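PDB 3BJE: nucleoside phosphorylase, putative from Trypanosoma brucei, which catalyses, as a homodimer, the phosphorolysis of uridine to uracil and ribose 1-phosphate. Local coordinates for the interface of chains A and B. Numbering follows the deposited sequence. Chains: chain A/B, Nucleoside phosphorylase, putative.

The interface of chains A and B. Residues chain A 248-253, 265-267, 270; chain B 101, 172-173, 175-177.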
ATOM      1  N   SER A 248      -0.250  -1.318  -8.417  1.00 15.09           N
ATOM      2  CA  SER A 248      -1.021  -0.870  -7.237  1.00 14.90           C
ATOM      3  C   SER A 248      -1.827  -2.012  -6.589  1.00 14.30           C
ATOM      4  O   SER A 248      -2.873  -1.812  -5.978  1.00 15.93           O
ATOM      5  CB  SER A 248      -1.911   0.301  -7.609  1.00 16.08           C
ATOM      6  OG  SER A 248      -2.741   0.010  -8.726  1.00 15.85           O
ATOM      7  N   GLY A 249      -1.277  -3.224  -6.752  1.00 14.03           N
ATOM      8  CA  GLY A 249      -1.838  -4.467  -6.210  1.00 14.92           C
ATOM      9  C   GLY A 249      -0.992  -5.629  -6.674  1.00 16.38           C
ATOM     10  O   GLY A 249       0.049  -5.438  -7.295  1.00 16.61           O
ATOM     11  N   PHE A 250      -1.434  -6.833  -6.343  1.00 14.78           N
ATOM     12  CA  PHE A 250      -0.709  -8.058  -6.652  1.00 13.56           C
ATOM     13  C   PHE A 250      -1.393  -8.962  -7.687  1.00 13.16           C
ATOM     14  O   PHE A 250      -0.733  -9.713  -8.391  1.00 15.98           O
ATOM     15  CB  PHE A 250      -0.532  -8.853  -5.363  1.00 11.69           C
ATOM     16  CG  PHE A 250       0.359 -10.049  -5.497  1.00 14.85           C
ATOM     17  CD1 PHE A 250       1.726  -9.913  -5.343  1.00 15.95           C
ATOM     18  CD2 PHE A 250      -0.150 -11.300  -5.752  1.00 17.22           C
ATOM     19  CE1 PHE A 250       2.571 -10.998  -5.444  1.00 16.51           C
ATOM     20  CE2 PHE A 250       0.682 -12.405  -5.835  1.00 16.05           C
ATOM     21  CZ  PHE A 250       2.046 -12.247  -5.687  1.00 15.05           C
ATOM     22  N   TYR A 251      -2.722  -8.972  -7.713  1.00 14.50           N
ATOM     23  CA  TYR A 251      -3.474  -9.972  -8.449  1.00 13.58           C
ATOM     24  C   TYR A 251      -3.923  -9.355  -9.750  1.00 16.06           C
ATOM     25  O   TYR A 251      -3.104  -9.225 -10.644  1.00 15.56           O
ATOM     26  CB  TYR A 251      -4.606 -10.547  -7.573  1.00 15.55           C
ATOM     27  CG  TYR A 251      -4.055 -11.457  -6.494  1.00 13.45           C
ATOM     28  CD1 TYR A 251      -3.611 -12.746  -6.815  1.00 13.96           C
ATOM     29  CD2 TYR A 251      -3.913 -11.027  -5.177  1.00 14.84           C
ATOM     30  CE1 TYR A 251      -3.051 -13.581  -5.844  1.00 14.60           C
ATOM     31  CE2 TYR A 251      -3.365 -11.869  -4.188  1.00 12.39           C
ATOM     32  CZ  TYR A 251      -2.941 -13.152  -4.525  1.00 13.23           C
ATOM     33  OH  TYR A 251      -2.369 -14.021  -3.606  1.00 14.02           O
ATOM     34  N   GLY A 252      -5.187  -8.959  -9.871  1.00 16.14           N
ATOM     35  CA  GLY A 252      -5.647  -8.293 -11.106  1.00 14.93           C
ATOM     36  C   GLY A 252      -4.785  -7.097 -11.502  1.00 15.79           C
ATOM     37  O   GLY A 252      -4.560  -6.835 -12.675  1.00 16.39           O
ATOM     38  N   CYS A 253      -4.270  -6.385 -10.503  1.00 15.18           N
ATOM     39  CA  CYS A 253      -3.337  -5.276 -10.744  1.00 15.54           C
ATOM     40  C   CYS A 253      -2.041  -5.635 -11.420  1.00 14.96           C
ATOM     41  O   CYS A 253      -1.347  -4.743 -11.911  1.00 15.46           O
ATOM     42  CB  CYS A 253      -3.043  -4.588  -9.432  1.00 13.94           C
ATOM     43  SG  CYS A 253      -4.483  -3.716  -8.736  1.00 16.05           S
ATOM     44  N   LEU A 265     -11.267  -7.665 -15.310  1.00 14.94           N
ATOM     45  CA  LEU A 265      -9.949  -7.087 -15.382  1.00 14.53           C
ATOM     46  C   LEU A 265      -9.804  -6.106 -16.534  1.00 15.25           C
ATOM     47  O   LEU A 265     -10.284  -6.364 -17.638  1.00 16.25           O
ATOM     48  CB  LEU A 265      -8.896  -8.171 -15.582  1.00 14.82           C
ATOM     49  CG  LEU A 265      -8.728  -9.139 -14.420  1.00 18.63           C
ATOM     50  CD1 LEU A 265      -7.544 -10.065 -14.685  1.00 21.02           C
ATOM     51  CD2 LEU A 265      -8.571  -8.367 -13.101  1.00 18.61           C
ATOM     52  N   THR A 266      -9.124  -4.991 -16.274  1.00 16.90           N
ATOM     53  CA  THR A 266      -8.811  -3.998 -17.303  1.00 17.89           C
ATOM     54  C   THR A 266      -7.651  -4.433 -18.195  1.00 18.40           C
ATOM     55  O   THR A 266      -7.640  -4.133 -19.410  1.00 19.27           O
ATOM     56  CB  THR A 266      -8.465  -2.662 -16.631  1.00 21.44           C
ATOM     57  OG1 THR A 266      -9.516  -2.331 -15.734  1.00 21.25           O
ATOM     58  CG2 THR A 266      -8.309  -1.495 -17.637  1.00 18.50           C
ATOM     59  N   VAL A 267      -6.669  -5.099 -17.596  1.00 18.45           N
ATOM     60  CA  VAL A 267      -5.480  -5.547 -18.323  1.00 17.92           C
ATOM     61  C   VAL A 267      -5.199  -7.016 -18.013  1.00 16.40           C
ATOM     62  O   VAL A 267      -4.196  -7.355 -17.392  1.00 17.23           O
ATOM     63  CB  VAL A 267      -4.217  -4.705 -17.997  1.00 16.96           C
ATOM     64  CG1 VAL A 267      -3.155  -4.916 -19.057  1.00 17.10           C
ATOM     65  CG2 VAL A 267      -4.566  -3.200 -17.884  1.00 17.14           C
ATOM     66  N   MET A 270      -1.733  -8.483 -19.046  1.00 17.13           N
ATOM     67  CA  MET A 270      -0.613  -7.605 -18.690  1.00 17.89           C
ATOM     68  C   MET A 270       0.757  -8.253 -18.869  1.00 16.75           C
ATOM     69  O   MET A 270       1.678  -7.633 -19.400  1.00 18.62           O
ATOM     70  CB  MET A 270      -0.754  -7.103 -17.247  1.00 18.06           C
ATOM     71  CG  MET A 270       0.311  -6.068 -16.891  1.00 19.43           C
ATOM     72  SD  MET A 270       0.188  -5.511 -15.183  1.00 19.00           S
ATOM     73  CE  MET A 270      -1.258  -4.451 -15.223  1.00 18.25           C
TER
ATOM     74  N   GLU B 101      -6.429  -5.072  -1.935  1.00 13.44           N
ATOM     75  CA  GLU B 101      -6.561  -5.878  -3.155  1.00 13.71           C
ATOM     76  C   GLU B 101      -5.972  -7.269  -2.902  1.00 14.59           C
ATOM     77  O   GLU B 101      -6.568  -8.304  -3.248  1.00 15.39           O
ATOM     78  CB  GLU B 101      -5.860  -5.188  -4.335  1.00 15.13           C
ATOM     79  CG  GLU B 101      -6.156  -5.787  -5.693  1.00 14.94           C
ATOM     80  CD  GLU B 101      -5.040  -6.634  -6.288  1.00 13.82           C
ATOM     81  OE1 GLU B 101      -4.097  -7.015  -5.553  1.00 14.19           O
ATOM     82  OE2 GLU B 101      -5.117  -6.941  -7.503  1.00 14.52           O
ATOM     83  N   ASN B 172      -5.761   4.327  -7.530  1.00 10.95           N
ATOM     84  CA  ASN B 172      -6.124   3.744  -8.808  1.00 11.79           C
ATOM     85  C   ASN B 172      -6.239   2.227  -8.811  1.00 11.02           C
ATOM     86  O   ASN B 172      -6.373   1.628  -9.868  1.00 11.54           O
ATOM     87  CB  ASN B 172      -5.157   4.193  -9.943  1.00 10.72           C
ATOM     88  CG  ASN B 172      -3.910   3.336 -10.051  1.00 13.13           C
ATOM     89  OD1 ASN B 172      -3.533   2.617  -9.124  1.00 12.68           O
ATOM     90  ND2 ASN B 172      -3.219   3.460 -11.198  1.00 12.01           N
ATOM     91  N   THR B 173      -6.250   1.583  -7.644  1.00 10.89           N
ATOM     92  CA  THR B 173      -6.225   0.127  -7.585  1.00 12.18           C
ATOM     93  C   THR B 173      -7.403  -0.466  -8.320  1.00 11.22           C
ATOM     94  O   THR B 173      -7.240  -1.424  -9.113  1.00 12.79           O
ATOM     95  CB  THR B 173      -6.122  -0.330  -6.115  1.00 11.29           C
ATOM     96  OG1 THR B 173      -4.834   0.061  -5.627  1.00 11.99           O
ATOM     97  CG2 THR B 173      -6.322  -1.853  -6.001  1.00 12.79           C
ATOM     98  N   LEU B 175      -8.977   0.758 -10.757  1.00 11.58           N
ATOM     99  CA  LEU B 175      -8.956   0.978 -12.207  1.00 11.73           C
ATOM    100  C   LEU B 175      -8.557  -0.266 -12.946  1.00 11.91           C
ATOM    101  O   LEU B 175      -8.820  -0.363 -14.149  1.00 11.87           O
ATOM    102  CB  LEU B 175      -8.042   2.134 -12.624  1.00 10.99           C
ATOM    103  CG  LEU B 175      -8.443   3.545 -12.197  1.00 11.08           C
ATOM    104  CD1 LEU B 175      -7.616   4.587 -12.943  1.00 11.82           C
ATOM    105  CD2 LEU B 175      -9.933   3.843 -12.373  1.00 12.86           C
ATOM    106  N   TYR B 176      -7.898  -1.185 -12.251  1.00 10.80           N
ATOM    107  CA  TYR B 176      -7.492  -2.478 -12.823  1.00 11.18           C
ATOM    108  C   TYR B 176      -8.639  -3.503 -12.856  1.00 10.78           C
ATOM    109  O   TYR B 176      -8.487  -4.611 -13.394  1.00 10.45           O
ATOM    110  CB  TYR B 176      -6.218  -2.987 -12.130  1.00 12.12           C
ATOM    111  CG  TYR B 176      -5.074  -2.112 -12.552  1.00 11.19           C
ATOM    112  CD1 TYR B 176      -4.425  -2.342 -13.757  1.00 10.44           C
ATOM    113  CD2 TYR B 176      -4.741  -0.968 -11.847  1.00 12.99           C
ATOM    114  CE1 TYR B 176      -3.435  -1.506 -14.202  1.00 11.29           C
ATOM    115  CE2 TYR B 176      -3.738  -0.111 -12.299  1.00 11.04           C
ATOM    116  CZ  TYR B 176      -3.098  -0.385 -13.489  1.00 12.04           C
ATOM    117  OH  TYR B 176      -2.131   0.460 -13.970  1.00 12.26           O
ATOM    118  N   TYR B 177      -9.782  -3.110 -12.286  1.00 10.75           N
ATOM    119  CA  TYR B 177     -10.988  -3.914 -12.192  1.00 11.58           C
ATOM    120  C   TYR B 177     -12.136  -3.156 -12.879  1.00 11.94           C
ATOM    121  O   TYR B 177     -13.283  -3.171 -12.399  1.00 11.74           O
ATOM    122  CB  TYR B 177     -11.319  -4.212 -10.741  1.00 10.58           C
ATOM    123  CG  TYR B 177     -10.297  -5.079 -10.054  1.00 10.75           C
ATOM    124  CD1 TYR B 177     -10.539  -6.435  -9.840  1.00 11.72           C
ATOM    125  CD2 TYR B 177      -9.065  -4.559  -9.619  1.00 11.88           C
ATOM    126  CE1 TYR B 177      -9.595  -7.253  -9.218  1.00 11.23           C
ATOM    127  CE2 TYR B 177      -8.118  -5.375  -9.006  1.00 10.67           C
ATOM    128  CZ  TYR B 177      -8.391  -6.729  -8.801  1.00 12.19           C
ATOM    129  OH  TYR B 177      -7.506  -7.599  -8.167  1.00 12.61           O
TER
HETATM  130  O   HOH W   1      -6.243  -5.548 -14.771  1.00 14.47           O
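The carboxylate of B:Glu101 is chain B's main polar element in this part of the homodimer interface, accepting from the amides of A:Phe250, A:Tyr251 and A:Cys253 while the N-H of A:Gly252 is turned away. Its CG stands anti to the backbone N (chi1 -169°) and the chain bends at chi2, carrying both oxygens to the turn. A:Tyr251 N straddles the carboxylate on the syn lone pairs, 3.2 Å from OE1 and 3.1 Å from OE2 of B:Glu101. Two further amides approach from above the carboxylate plane: A:Phe250 N lies 2.8 Å from B:Glu101 OE1, and A:Cys253 N makes an almost straight bond to OE2 (176° at H). The phenol B:Tyr177 OH, 2.6 Å from B:Glu101 OE2, also donates from above the plane, and with the amides should restrict the carboxylate's rotation and stabilise its charged form.

B:Tyr176 has the most surface buried in this patch. One face of its ring lies against the backbone of A:Cys253, whose carbonyl O stands 4.3 Å above the ring plane toward the rim, while the methyl CE of A:Met270 reaches B:Tyr176 CE1 at 3.8 Å. A:Cys253 SG packs against B:Tyr176 CB and the methyl CG2 of B:Thr173. B:Thr173 OG1 donates in plane to a lone pair of A:Ser248 O, and A:Ser248 OG donates to B:Asn172 OD1 from above the amide plane. A:Thr266 OG1 meets a lone pair of B:Leu175 O at 2.6 Å; A:Thr266 N donates almost straight (171° at H) to B:Tyr176 O, but from well above the carbonyl plane. A water joins that oxygen to A:Gly252 O and A:Val267 N.

In the fold, chain B supplies helix 97-112 and the 3-10 helix 173-177, chain A the loop 248-251 with the start of 3-10 helix 252-254, and the loop 265-267 with the first residue of helix 270-276. Because A:Phe250 also lines the ribose 1-phosphate and uracil pockets, the partner's glutamate may help hold the active-site wall.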